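Local coordinates for protein F01G10.3, confirmed by transcript evidence (Caenorhabditis elegans, PDB 3K6J), which probably works as an NAD+-dependent (3S)-3-hydroxyacyl-CoA dehydrogenase, the Rossmann-fold dehydrogenase part of a multifunctional enzyme, and carries a bound zinc ion, at residues F81-N86 with S123-L128; R89-L94 with L119-D124; M252-Y257 with A346-Q351. All coordinates share one frame; numbering follows the deposited sequence.

Interaction 1. Residues F81-N86 with S123-L128; sequences FLVVRN and SDFHKL
One face of the Phe125 ring carries a methyl of Val83: CG1 sits 4.3 Å from the ring centroid, 18° off the ring normal, a CH-pi contact shifted toward the CE1 and CZ rim. The Phe81 ring has the backbone O of Lys127 over one face, 3.8 Å from CZ and displaced toward the rim, while Leu128 CD2 comes to it obliquely, 3.9 Å from Phe81 CG. Val83 works with both branches. With CG1 anti to the backbone N (chi1 -179°), that methyl is given to Phe125, and CG2 is left to meet Leu128 CD2 at 3.9 Å. Leu128 CD2 is thus wedged between Phe81 and Val83. Within the loop, Asp124 OD2 accepts from His126 N in an Asx turn, its oxygen met from above the carboxylate plane. Ser123 OG bonds to Glu87 OE1 at the start of helix 87-103. Placed at the C-terminal end of strand 79-83 in the Rossmann-type domain, the contact folds the loop after edge strand 119-122 back over its neighbour; Phe125 and Leu128 continue onto Leu152 of helix 142-153, and Leu128 also reaches Ala58 of strand 56-60.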
ATOM      1  N   PHE A  81     -10.358  18.087 -11.941  1.00 26.70           N
ATOM      2  CA  PHE A  81     -11.611  18.430 -11.306  1.00 26.25           C
ATOM      3  C   PHE A  81     -11.867  17.475 -10.167  1.00 25.37           C
ATOM      4  O   PHE A  81     -11.741  16.264 -10.315  1.00 25.10           O
ATOM      5  CB  PHE A  81     -12.765  18.385 -12.316  1.00 26.95           C
ATOM      6  CG  PHE A  81     -12.584  19.319 -13.471  1.00 29.70           C
ATOM      7  CD1 PHE A  81     -13.049  20.635 -13.395  1.00 30.37           C
ATOM      8  CD2 PHE A  81     -11.915  18.894 -14.635  1.00 31.03           C
ATOM      9  CE1 PHE A  81     -12.861  21.510 -14.466  1.00 32.61           C
ATOM     10  CE2 PHE A  81     -11.742  19.755 -15.706  1.00 31.01           C
ATOM     11  CZ  PHE A  81     -12.204  21.072 -15.620  1.00 32.15           C
ATOM     12  N   LEU A  82     -12.211  18.023  -9.017  1.00 24.64           N
ATOM     13  CA  LEU A  82     -12.631  17.203  -7.909  1.00 24.18           C
ATOM     14  C   LEU A  82     -14.134  17.451  -7.731  1.00 24.36           C
ATOM     15  O   LEU A  82     -14.565  18.515  -7.298  1.00 24.23           O
ATOM     16  CB  LEU A  82     -11.791  17.529  -6.671  1.00 23.52           C
ATOM     17  CG  LEU A  82     -12.075  16.758  -5.379  1.00 23.87           C
ATOM     18  CD1 LEU A  82     -12.016  15.250  -5.580  1.00 17.02           C
ATOM     19  CD2 LEU A  82     -11.096  17.244  -4.306  1.00 22.12           C
ATOM     20  N   VAL A  83     -14.922  16.456  -8.120  1.00 25.33           N
ATOM     21  CA  VAL A  83     -16.381  16.584  -8.209  1.00 25.63           C
ATOM     22  C   VAL A  83     -17.014  16.025  -6.956  1.00 26.16           C
ATOM     23  O   VAL A  83     -16.946  14.826  -6.695  1.00 26.28           O
ATOM     24  CB  VAL A  83     -16.918  15.869  -9.467  1.00 26.37           C
ATOM     25  CG1 VAL A  83     -18.447  16.026  -9.594  1.00 25.10           C
ATOM     26  CG2 VAL A  83     -16.164  16.362 -10.734  1.00 25.20           C
ATOM     27  N   VAL A  84     -17.614  16.912  -6.168  1.00 27.11           N
ATOM     28  CA  VAL A  84     -18.072  16.570  -4.827  1.00 27.34           C
ATOM     29  C   VAL A  84     -19.521  17.059  -4.575  1.00 28.42           C
ATOM     30  O   VAL A  84     -20.007  17.910  -5.282  1.00 27.79           O
ATOM     31  CB  VAL A  84     -17.136  17.217  -3.786  1.00 27.90           C
ATOM     32  CG1 VAL A  84     -15.678  16.756  -4.000  1.00 26.47           C
ATOM     33  CG2 VAL A  84     -17.224  18.759  -3.856  1.00 25.61           C
ATOM     34  N   ARG A  85     -20.193  16.521  -3.561  1.00 30.14           N
ATOM     35  CA  ARG A  85     -21.534  17.011  -3.189  1.00 31.89           C
ATOM     36  C   ARG A  85     -21.493  18.398  -2.541  1.00 32.69           C
ATOM     37  O   ARG A  85     -22.338  19.250  -2.814  1.00 33.36           O
ATOM     38  CB  ARG A  85     -22.258  16.044  -2.256  1.00 31.83           C
ATOM     39  CG  ARG A  85     -22.265  14.594  -2.708  1.00 32.78           C
ATOM     40  CD  ARG A  85     -21.442  13.804  -1.752  1.00 35.84           C
ATOM     41  NE  ARG A  85     -22.257  13.175  -0.730  1.00 36.40           N
ATOM     42  CZ  ARG A  85     -21.769  12.403   0.232  1.00 38.69           C
ATOM     43  NH1 ARG A  85     -20.465  12.171   0.302  1.00 38.91           N
ATOM     44  NH2 ARG A  85     -22.586  11.847   1.124  1.00 39.12           N
ATOM     45  N   ASN A  86     -20.506  18.627  -1.688  1.00 33.28           N
ATOM     46  CA  ASN A  86     -20.414  19.890  -0.986  1.00 34.10           C
ATOM     47  C   ASN A  86     -19.053  20.555  -1.192  1.00 34.55           C
ATOM     48  O   ASN A  86     -18.074  20.210  -0.538  1.00 33.78           O
ATOM     49  CB  ASN A  86     -20.728  19.655   0.494  1.00 33.97           C
ATOM     50  CG  ASN A  86     -20.864  20.943   1.279  1.00 35.04           C
ATOM     51  OD1 ASN A  86     -20.488  22.023   0.817  1.00 34.96           O
ATOM     52  ND2 ASN A  86     -21.391  20.828   2.492  1.00 36.12           N
ATOM     53  N   SER A 123     -19.274  20.809  -8.165  1.00 43.02           N
ATOM     54  CA  SER A 123     -20.339  19.813  -8.031  1.00 44.99           C
ATOM     55  C   SER A 123     -21.153  19.697  -9.327  1.00 45.90           C
ATOM     56  O   SER A 123     -22.245  19.109  -9.341  1.00 46.14           O
ATOM     57  CB  SER A 123     -21.237  20.152  -6.852  1.00 44.63           C
ATOM     58  OG  SER A 123     -21.718  21.470  -6.991  1.00 47.25           O
ATOM     59  N   ASP A 124     -20.574  20.224 -10.409  1.00 47.05           N
ATOM     60  CA  ASP A 124     -21.179  20.270 -11.739  1.00 48.24           C
ATOM     61  C   ASP A 124     -20.485  19.339 -12.748  1.00 48.59           C
ATOM     62  O   ASP A 124     -19.308  19.514 -13.049  1.00 48.63           O
ATOM     63  CB  ASP A 124     -21.124  21.721 -12.253  1.00 48.36           C
ATOM     64  CG  ASP A 124     -21.624  21.874 -13.690  1.00 49.22           C
ATOM     65  OD1 ASP A 124     -21.288  22.892 -14.329  1.00 52.06           O
ATOM     66  OD2 ASP A 124     -22.349  20.998 -14.196  1.00 51.43           O
ATOM     67  N   PHE A 125     -21.238  18.399 -13.309  1.00 49.52           N
ATOM     68  CA  PHE A 125     -20.711  17.428 -14.285  1.00 50.53           C
ATOM     69  C   PHE A 125     -20.400  17.961 -15.689  1.00 51.77           C
ATOM     70  O   PHE A 125     -19.506  17.456 -16.371  1.00 51.87           O
ATOM     71  CB  PHE A 125     -21.657  16.239 -14.396  1.00 50.51           C
ATOM     72  CG  PHE A 125     -21.645  15.362 -13.193  1.00 50.94           C
ATOM     73  CD1 PHE A 125     -22.264  15.763 -12.017  1.00 50.99           C
ATOM     74  CD2 PHE A 125     -20.983  14.144 -13.222  1.00 51.85           C
ATOM     75  CE1 PHE A 125     -22.237  14.944 -10.890  1.00 52.82           C
ATOM     76  CE2 PHE A 125     -20.947  13.317 -12.095  1.00 52.30           C
ATOM     77  CZ  PHE A 125     -21.578  13.716 -10.928  1.00 51.75           C
ATOM     78  N   HIS A 126     -21.138  18.970 -16.130  1.00 52.93           N
ATOM     79  CA  HIS A 126     -20.966  19.495 -17.477  1.00 54.28           C
ATOM     80  C   HIS A 126     -19.670  20.279 -17.621  1.00 54.35           C
ATOM     81  O   HIS A 126     -19.470  20.994 -18.608  1.00 55.00           O
ATOM     82  CB  HIS A 126     -22.196  20.314 -17.886  1.00 54.84           C
ATOM     83  CG  HIS A 126     -23.411  19.469 -18.113  1.00 57.27           C
ATOM     84  ND1 HIS A 126     -24.037  19.374 -19.340  1.00 59.25           N
ATOM     85  CD2 HIS A 126     -24.080  18.630 -17.281  1.00 58.61           C
ATOM     86  CE1 HIS A 126     -25.053  18.533 -19.248  1.00 59.54           C
ATOM     87  NE2 HIS A 126     -25.098  18.063 -18.011  1.00 59.55           N
ATOM     88  N   LYS A 127     -18.796  20.127 -16.622  1.00 54.03           N
ATOM     89  CA  LYS A 127     -17.444  20.686 -16.649  1.00 53.37           C
ATOM     90  C   LYS A 127     -16.466  19.623 -17.172  1.00 52.57           C
ATOM     91  O   LYS A 127     -15.320  19.942 -17.514  1.00 52.92           O
ATOM     92  CB  LYS A 127     -17.006  21.153 -15.238  1.00 53.94           C
ATOM     93  CG  LYS A 127     -17.941  22.156 -14.525  1.00 53.81           C
ATOM     94  CD  LYS A 127     -17.434  23.602 -14.561  1.00 55.15           C
ATOM     95  CE  LYS A 127     -18.475  24.559 -13.941  1.00 55.62           C
ATOM     96  NZ  LYS A 127     -18.032  25.981 -13.871  1.00 55.06           N
ATOM     97  N   LEU A 128     -16.933  18.374 -17.260  1.00 51.08           N
ATOM     98  CA  LEU A 128     -16.061  17.223 -17.492  1.00 49.75           C
ATOM     99  C   LEU A 128     -15.914  16.771 -18.945  1.00 49.16           C
ATOM    100  O   LEU A 128     -15.097  15.893 -19.243  1.00 49.52           O
ATOM    101  CB  LEU A 128     -16.518  16.027 -16.653  1.00 49.31           C
ATOM    102  CG  LEU A 128     -16.696  16.216 -15.146  1.00 48.83           C
ATOM    103  CD1 LEU A 128     -16.942  14.873 -14.467  1.00 46.63           C
ATOM    104  CD2 LEU A 128     -15.495  16.914 -14.550  1.00 48.82           C
TER

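Interaction 2. Residues R89-L94 with L119-D124; sequences RCKQEL and LKITSD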
ATOM      1  N   ARG A  89     -17.546  22.257   2.120  1.00 36.36           N
ATOM      2  CA  ARG A  89     -16.966  21.294   3.049  1.00 36.11           C
ATOM      3  C   ARG A  89     -15.673  20.717   2.457  1.00 35.52           C
ATOM      4  O   ARG A  89     -14.703  20.518   3.182  1.00 35.40           O
ATOM      5  CB  ARG A  89     -17.932  20.165   3.371  1.00 36.47           C
ATOM      6  CG  ARG A  89     -17.352  19.127   4.347  1.00 39.71           C
ATOM      7  CD  ARG A  89     -18.343  18.002   4.643  1.00 45.93           C
ATOM      8  NE  ARG A  89     -19.657  18.541   5.003  1.00 50.95           N
ATOM      9  CZ  ARG A  89     -20.223  18.435   6.205  1.00 52.77           C
ATOM     10  NH1 ARG A  89     -21.416  18.979   6.419  1.00 52.65           N
ATOM     11  NH2 ARG A  89     -19.610  17.778   7.186  1.00 54.37           N
ATOM     12  N   CYS A  90     -15.663  20.485   1.142  1.00 34.29           N
ATOM     13  CA  CYS A  90     -14.499  19.921   0.475  1.00 33.68           C
ATOM     14  C   CYS A  90     -13.253  20.795   0.650  1.00 33.06           C
ATOM     15  O   CYS A  90     -12.230  20.310   1.126  1.00 32.10           O
ATOM     16  CB  CYS A  90     -14.775  19.628  -1.003  1.00 32.78           C
ATOM     17  SG  CYS A  90     -13.380  18.768  -1.816  1.00 33.58           S
ATOM     18  N   LYS A  91     -13.354  22.074   0.288  1.00 33.59           N
ATOM     19  CA  LYS A  91     -12.257  23.035   0.498  1.00 34.37           C
ATOM     20  C   LYS A  91     -11.792  23.097   1.956  1.00 34.79           C
ATOM     21  O   LYS A  91     -10.596  23.270   2.226  1.00 35.12           O
ATOM     22  CB  LYS A  91     -12.645  24.422   0.024  1.00 34.79           C
ATOM     23  CG  LYS A  91     -12.929  24.507  -1.462  1.00 37.23           C
ATOM     24  CD  LYS A  91     -13.176  25.932  -1.926  1.00 40.73           C
ATOM     25  CE  LYS A  91     -13.896  25.917  -3.264  1.00 43.02           C
ATOM     26  NZ  LYS A  91     -13.457  27.054  -4.100  1.00 44.64           N
ATOM     27  N   GLN A  92     -12.734  22.934   2.885  1.00 34.71           N
ATOM     28  CA  GLN A  92     -12.416  22.855   4.312  1.00 35.13           C
ATOM     29  C   GLN A  92     -11.650  21.572   4.640  1.00 34.79           C
ATOM     30  O   GLN A  92     -10.619  21.614   5.306  1.00 35.28           O
ATOM     31  CB  GLN A  92     -13.687  23.026   5.181  1.00 35.09           C
ATOM     32  CG  GLN A  92     -14.227  24.504   5.128  1.00 37.89           C
ATOM     33  CD  GLN A  92     -15.673  24.742   5.654  1.00 41.31           C
ATOM     34  OE1 GLN A  92     -16.169  25.884   5.620  1.00 42.80           O
ATOM     35  NE2 GLN A  92     -16.339  23.687   6.131  1.00 40.77           N
ATOM     36  N   GLU A  93     -12.148  20.436   4.171  1.00 34.11           N
ATOM     37  CA  GLU A  93     -11.499  19.165   4.428  1.00 33.60           C
ATOM     38  C   GLU A  93     -10.092  19.105   3.810  1.00 32.81           C
ATOM     39  O   GLU A  93      -9.151  18.560   4.402  1.00 31.78           O
ATOM     40  CB  GLU A  93     -12.383  18.021   3.953  1.00 33.59           C
ATOM     41  CG  GLU A  93     -13.611  17.882   4.849  1.00 35.94           C
ATOM     42  CD  GLU A  93     -14.342  16.591   4.665  1.00 35.72           C
ATOM     43  OE1 GLU A  93     -15.468  16.476   5.171  1.00 37.31           O
ATOM     44  OE2 GLU A  93     -13.797  15.684   4.022  1.00 37.09           O
ATOM     45  N   LEU A  94      -9.959  19.706   2.639  1.00 31.82           N
ATOM     46  CA  LEU A  94      -8.691  19.750   1.949  1.00 32.07           C
ATOM     47  C   LEU A  94      -7.661  20.565   2.740  1.00 31.94           C
ATOM     48  O   LEU A  94      -6.479  20.219   2.756  1.00 31.92           O
ATOM     49  CB  LEU A  94      -8.900  20.331   0.558  1.00 31.67           C
ATOM     50  CG  LEU A  94      -7.756  20.175  -0.423  1.00 33.41           C
ATOM     51  CD1 LEU A  94      -7.561  18.696  -0.882  1.00 30.83           C
ATOM     52  CD2 LEU A  94      -8.075  21.087  -1.595  1.00 33.83           C
ATOM     53  N   LEU A 119      -6.069  22.376  -9.420  1.00 33.52           N
ATOM     54  CA  LEU A 119      -7.221  21.724  -8.836  1.00 33.92           C
ATOM     55  C   LEU A 119      -8.438  22.639  -8.842  1.00 34.20           C
ATOM     56  O   LEU A 119      -8.363  23.788  -8.378  1.00 34.22           O
ATOM     57  CB  LEU A 119      -6.889  21.276  -7.406  1.00 33.55           C
ATOM     58  CG  LEU A 119      -8.004  20.645  -6.569  1.00 34.28           C
ATOM     59  CD1 LEU A 119      -8.565  19.417  -7.266  1.00 33.34           C
ATOM     60  CD2 LEU A 119      -7.477  20.285  -5.182  1.00 34.16           C
ATOM     61  N   LYS A 120      -9.548  22.117  -9.367  1.00 34.36           N
ATOM     62  CA  LYS A 120     -10.828  22.835  -9.415  1.00 34.87           C
ATOM     63  C   LYS A 120     -11.888  22.032  -8.686  1.00 34.78           C
ATOM     64  O   LYS A 120     -12.251  20.921  -9.111  1.00 34.17           O
ATOM     65  CB  LYS A 120     -11.307  23.039 -10.856  1.00 35.31           C
ATOM     66  CG  LYS A 120     -10.248  23.419 -11.902  1.00 38.10           C
ATOM     67  CD  LYS A 120      -9.985  24.921 -11.990  1.00 41.15           C
ATOM     68  CE  LYS A 120      -9.846  25.402 -13.453  1.00 44.73           C
ATOM     69  NZ  LYS A 120      -9.007  24.524 -14.357  1.00 45.94           N
ATOM     70  N   ILE A 121     -12.380  22.570  -7.580  1.00 35.17           N
ATOM     71  CA  ILE A 121     -13.418  21.887  -6.833  1.00 35.96           C
ATOM     72  C   ILE A 121     -14.758  22.304  -7.427  1.00 37.04           C
ATOM     73  O   ILE A 121     -14.921  23.458  -7.785  1.00 37.82           O
ATOM     74  CB  ILE A 121     -13.309  22.138  -5.317  1.00 35.98           C
ATOM     75  CG1 ILE A 121     -11.950  21.613  -4.807  1.00 34.72           C
ATOM     76  CG2 ILE A 121     -14.480  21.465  -4.586  1.00 34.83           C
ATOM     77  CD1 ILE A 121     -11.680  21.838  -3.322  1.00 35.55           C
ATOM     78  N   THR A 122     -15.675  21.349  -7.594  1.00 38.24           N
ATOM     79  CA  THR A 122     -16.988  21.613  -8.184  1.00 39.77           C
ATOM     80  C   THR A 122     -18.006  20.510  -7.910  1.00 40.91           C
ATOM     81  O   THR A 122     -17.664  19.426  -7.456  1.00 41.04           O
ATOM     82  CB  THR A 122     -16.916  21.898  -9.710  1.00 39.66           C
ATOM     83  OG1 THR A 122     -18.231  22.207 -10.185  1.00 40.42           O
ATOM     84  CG2 THR A 122     -16.383  20.680 -10.498  1.00 39.46           C
ATOM     85  N   SER A 123     -19.274  20.809  -8.165  1.00 43.02           N
ATOM     86  CA  SER A 123     -20.339  19.813  -8.031  1.00 44.99           C
ATOM     87  C   SER A 123     -21.153  19.697  -9.327  1.00 45.90           C
ATOM     88  O   SER A 123     -22.245  19.109  -9.341  1.00 46.14           O
ATOM     89  CB  SER A 123     -21.237  20.152  -6.852  1.00 44.63           C
ATOM     90  OG  SER A 123     -21.718  21.470  -6.991  1.00 47.25           O
ATOM     91  N   ASP A 124     -20.574  20.224 -10.409  1.00 47.05           N
ATOM     92  CA  ASP A 124     -21.179  20.270 -11.739  1.00 48.24           C
ATOM     93  C   ASP A 124     -20.485  19.339 -12.748  1.00 48.59           C
ATOM     94  O   ASP A 124     -19.308  19.514 -13.049  1.00 48.63           O
ATOM     95  CB  ASP A 124     -21.124  21.721 -12.253  1.00 48.36           C
ATOM     96  CG  ASP A 124     -21.624  21.874 -13.690  1.00 49.22           C
ATOM     97  OD1 ASP A 124     -21.288  22.892 -14.329  1.00 52.06           O
ATOM     98  OD2 ASP A 124     -22.349  20.998 -14.196  1.00 51.43           O
TER
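Cys90 and Leu94 of helix 87-103 pack on Ile121 and Leu119 of strand 119-122 in the apolar layer between a helix and the edge of the Rossmann-type sheet. Ile121 carries most of it. Its CG1 lies anti to the carbonyl carbon (chi1 -61°) and the chain then runs on extended, which pushes CD1 out to the helix, where it meets three residues. Cys90 SG is 3.8 Å from Ile121 CD1, and the other branch, CG2, lies 4.0 Å from the same sulfur. Lys91 slides past Ile121 in the opposite direction, and its CG presses on CD1 at 3.5 Å, tighter than an ordinary van der Waals contact; this lysine lends its aliphatic stem to the edge of the patch. One helical turn on from Cys90, Leu94 CD2 comes within 4.1 Å of Ile121 CD1.

Helix 87-103 follows strand 79-83 and, with helix 109-116, forms the connection to strand 119-122, the parallel neighbour of that strand, so this is the packing inside a beta-alpha-beta crossover. The segment axes pass 9.4 Å apart, with an angle of 138° between their directions, the helix running largely against the strand. Further along, Leu94 and Leu119 reach for each other tip to tip, CD2 to CD2 at 3.7 Å. Leu94 also touches Lys67 and Ile71 of helix 64-75, and Leu119 touches Ala70 there. Cys90 also touches Leu82 of strand 79-83 and Val84 just after it.

Interaction 3. Residues M252-Y257 with A346-Q351; sequences MYEYGY and AKSNIQ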
ATOM      1  N   MET A 252      10.286  -7.861  20.910  1.00 47.40           N
ATOM      2  CA  MET A 252      10.031  -7.115  22.133  1.00 48.57           C
ATOM      3  C   MET A 252       9.784  -8.034  23.328  1.00 49.38           C
ATOM      4  O   MET A 252      10.452  -7.892  24.354  1.00 49.99           O
ATOM      5  CB  MET A 252       8.864  -6.129  21.960  1.00 48.62           C
ATOM      6  CG  MET A 252       9.194  -4.882  21.147  1.00 47.67           C
ATOM      7  SD  MET A 252       7.800  -3.755  21.055  1.00 45.71           S
ATOM      8  CE  MET A 252       6.514  -4.836  20.416  1.00 47.10           C
ATOM      9  N   TYR A 253       8.845  -8.974  23.204  1.00 50.19           N
ATOM     10  CA  TYR A 253       8.478  -9.802  24.353  1.00 50.74           C
ATOM     11  C   TYR A 253       9.350 -11.031  24.617  1.00 51.20           C
ATOM     12  O   TYR A 253       9.465 -11.447  25.766  1.00 51.31           O
ATOM     13  CB  TYR A 253       6.979 -10.140  24.403  1.00 50.57           C
ATOM     14  CG  TYR A 253       6.437 -10.956  23.262  1.00 50.92           C
ATOM     15  CD1 TYR A 253       5.690 -10.349  22.250  1.00 51.46           C
ATOM     16  CD2 TYR A 253       6.640 -12.336  23.200  1.00 51.16           C
ATOM     17  CE1 TYR A 253       5.170 -11.086  21.200  1.00 51.14           C
ATOM     18  CE2 TYR A 253       6.129 -13.086  22.144  1.00 51.44           C
ATOM     19  CZ  TYR A 253       5.392 -12.448  21.151  1.00 52.24           C
ATOM     20  OH  TYR A 253       4.878 -13.175  20.099  1.00 55.25           O
ATOM     21  N   GLU A 254       9.948 -11.610  23.571  1.00 51.19           N
ATOM     22  CA  GLU A 254      10.827 -12.771  23.736  1.00 51.34           C
ATOM     23  C   GLU A 254      12.285 -12.364  23.892  1.00 51.33           C
ATOM     24  O   GLU A 254      13.062 -13.050  24.579  1.00 52.13           O
ATOM     25  CB  GLU A 254      10.688 -13.755  22.579  1.00 51.53           C
ATOM     26  CG  GLU A 254       9.523 -14.715  22.723  1.00 52.94           C
ATOM     27  CD  GLU A 254       9.266 -15.481  21.449  1.00 54.79           C
ATOM     28  OE1 GLU A 254       8.090 -15.816  21.185  1.00 55.09           O
ATOM     29  OE2 GLU A 254      10.240 -15.738  20.700  1.00 56.44           O
ATOM     30  N   TYR A 255      12.654 -11.263  23.243  1.00 50.52           N
ATOM     31  CA  TYR A 255      13.990 -10.693  23.360  1.00 49.62           C
ATOM     32  C   TYR A 255      13.777  -9.360  24.033  1.00 49.08           C
ATOM     33  O   TYR A 255      12.650  -9.023  24.392  1.00 49.12           O
ATOM     34  CB  TYR A 255      14.648 -10.563  21.979  1.00 49.85           C
ATOM     35  CG  TYR A 255      14.639 -11.869  21.206  1.00 49.83           C
ATOM     36  CD1 TYR A 255      15.744 -12.716  21.221  1.00 49.65           C
ATOM     37  CD2 TYR A 255      13.511 -12.272  20.485  1.00 50.13           C
ATOM     38  CE1 TYR A 255      15.734 -13.925  20.522  1.00 50.72           C
ATOM     39  CE2 TYR A 255      13.491 -13.474  19.787  1.00 50.52           C
ATOM     40  CZ  TYR A 255      14.604 -14.300  19.809  1.00 51.60           C
ATOM     41  OH  TYR A 255      14.586 -15.503  19.112  1.00 53.00           O
ATOM     42  N   GLY A 256      14.826  -8.592  24.246  1.00 48.21           N
ATOM     43  CA  GLY A 256      14.623  -7.391  25.039  1.00 47.56           C
ATOM     44  C   GLY A 256      14.539  -6.123  24.235  1.00 47.05           C
ATOM     45  O   GLY A 256      14.740  -5.049  24.781  1.00 47.23           O
ATOM     46  N   TYR A 257      14.255  -6.232  22.939  1.00 46.36           N
ATOM     47  CA  TYR A 257      14.362  -5.061  22.059  1.00 45.43           C
ATOM     48  C   TYR A 257      13.242  -4.044  22.274  1.00 44.63           C
ATOM     49  O   TYR A 257      12.088  -4.403  22.468  1.00 44.09           O
ATOM     50  CB  TYR A 257      14.453  -5.472  20.592  1.00 45.50           C
ATOM     51  CG  TYR A 257      15.761  -6.134  20.197  1.00 45.40           C
ATOM     52  CD1 TYR A 257      15.945  -7.504  20.366  1.00 45.37           C
ATOM     53  CD2 TYR A 257      16.805  -5.393  19.632  1.00 46.18           C
ATOM     54  CE1 TYR A 257      17.128  -8.126  19.998  1.00 45.62           C
ATOM     55  CE2 TYR A 257      18.011  -6.015  19.250  1.00 46.30           C
ATOM     56  CZ  TYR A 257      18.157  -7.380  19.442  1.00 46.25           C
ATOM     57  OH  TYR A 257      19.324  -8.019  19.084  1.00 46.85           O
ATOM     58  N   ALA A 346      14.203 -15.060  30.789  1.00 64.26           N
ATOM     59  CA  ALA A 346      15.043 -15.610  29.714  1.00 64.53           C
ATOM     60  C   ALA A 346      14.257 -15.748  28.388  1.00 64.30           C
ATOM     61  O   ALA A 346      13.627 -14.783  27.951  1.00 64.01           O
ATOM     62  CB  ALA A 346      15.676 -16.953  30.153  1.00 64.55           C
ATOM     63  N   LYS A 347      14.330 -16.921  27.750  1.00 64.19           N
ATOM     64  CA  LYS A 347      13.401 -17.339  26.680  1.00 64.24           C
ATOM     65  C   LYS A 347      14.021 -17.502  25.281  1.00 64.20           C
ATOM     66  O   LYS A 347      15.119 -17.012  24.995  1.00 64.36           O
ATOM     67  CB  LYS A 347      12.164 -16.422  26.611  1.00 64.38           C
ATOM     68  CG  LYS A 347      10.809 -17.135  26.602  1.00 64.97           C
ATOM     69  CD  LYS A 347      10.396 -17.597  28.009  1.00 64.86           C
ATOM     70  CE  LYS A 347       8.872 -17.610  28.181  1.00 65.67           C
ATOM     71  NZ  LYS A 347       8.164 -18.538  27.237  1.00 65.16           N
ATOM     72  N   SER A 348      13.267 -18.200  24.432  1.00 64.00           N
ATOM     73  CA  SER A 348      13.577 -18.522  23.021  1.00 63.44           C
ATOM     74  C   SER A 348      14.853 -19.305  22.710  1.00 62.90           C
ATOM     75  O   SER A 348      15.967 -18.913  23.065  1.00 63.08           O
ATOM     76  CB  SER A 348      13.435 -17.315  22.080  1.00 63.70           C
ATOM     77  OG  SER A 348      13.385 -17.770  20.723  1.00 63.63           O
ATOM     78  N   ASN A 349      14.646 -20.419  22.015  1.00 62.14           N
ATOM     79  CA  ASN A 349      15.718 -21.248  21.482  1.00 61.09           C
ATOM     80  C   ASN A 349      16.362 -20.681  20.217  1.00 60.68           C
ATOM     81  O   ASN A 349      17.522 -20.992  19.918  1.00 60.91           O
ATOM     82  CB  ASN A 349      15.188 -22.655  21.215  1.00 61.12           C
ATOM     83  CG  ASN A 349      14.629 -23.316  22.466  1.00 61.10           C
ATOM     84  OD1 ASN A 349      15.082 -23.059  23.590  1.00 60.66           O
ATOM     85  ND2 ASN A 349      13.639 -24.177  22.274  1.00 61.50           N
ATOM     86  N   ILE A 350      15.622 -19.852  19.479  1.00 59.81           N
ATOM     87  CA  ILE A 350      16.153 -19.211  18.274  1.00 58.82           C
ATOM     88  C   ILE A 350      17.114 -18.083  18.650  1.00 58.44           C
ATOM     89  O   ILE A 350      16.772 -17.193  19.427  1.00 58.22           O
ATOM     90  CB  ILE A 350      15.016 -18.703  17.352  1.00 58.83           C
ATOM     91  CG1 ILE A 350      14.216 -19.886  16.794  1.00 58.54           C
ATOM     92  CG2 ILE A 350      15.578 -17.860  16.213  1.00 58.42           C
ATOM     93  CD1 ILE A 350      12.752 -19.577  16.526  1.00 58.48           C
ATOM     94  N   GLN A 351      18.316 -18.135  18.089  1.00 58.06           N
ATOM     95  CA  GLN A 351      19.383 -17.180  18.392  1.00 57.94           C
ATOM     96  C   GLN A 351      19.250 -15.841  17.642  1.00 57.37           C
ATOM     97  O   GLN A 351      19.218 -15.830  16.406  1.00 57.18           O
ATOM     98  CB  GLN A 351      20.747 -17.806  18.052  1.00 58.22           C
ATOM     99  CG  GLN A 351      21.177 -18.970  18.950  1.00 59.77           C
ATOM    100  CD  GLN A 351      21.805 -18.499  20.260  1.00 61.54           C
ATOM    101  OE1 GLN A 351      21.106 -18.331  21.271  1.00 62.43           O
ATOM    102  NE2 GLN A 351      23.128 -18.266  20.243  1.00 60.37           N
TER
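Chi1 of Tyr255 is -53°, putting its ring anti to the carbonyl carbon and sending the hydroxyl across to the 346-351 loop; from the other side Ser348 holds OG anti to its own backbone N (chi1 -164°), facing that hydroxyl. The phenol oxygen is used twice. It accepts from Ser348 OG at 3.0 Å and donates to the backbone O of Ile350, with 2.8 Å between Tyr255 OH and that oxygen. The carbonyl oxygen lies at the edge of the tyrosine ring, near its plane, but the hydroxyl stands 43° out of the carbonyl plane. Ser348 OG in turn accepts from Ile350 N at 3.3 Å, an ST turn, so the serine hydroxyl links the phenol to the same residue whose carbonyl the phenol grips. This small polar chain fixes the direction of the tyrosine hydroxyl. Glu254, its chain extended beyond CG, brings OE2 to 3.7 Å from Ser348 OG, a contact without a hydrogen bond. The backbone O of Glu254 also faces Lys347 CB at 4.0 Å. The contact lies at the protein surface, where the chain leaves helix 234-253, and joins the end of that helix to the loop before helix 355-375; Ile350 turns its side chain to Trp421 and Leu424 of helix 412-424, and Gly256 O bonds to Arg340 NH1 of helix 333-341.

From the N terminus, strand 79-83 opens interaction 1, and helix 87-103 opens interaction 2 directly after it. Both close on the chain around strand 119-122, sharing Ser123 and Asp124, so the loop of interaction 2 falls within that of interaction 1. They touch: Val84 N and Leu82 N probably bond to Thr122 O and Lys120 O, joining the two parallel strands. Together they tie helix, sheet edge and following loop of the NAD-binding domain. Interaction 3 opens only after both have closed; across 88 intervening residues it joins the chain after helix 234-253 to the loop before helix 355-375, its centre about 56 Å from that of interaction 1 and on the opposite side of the chain's centre.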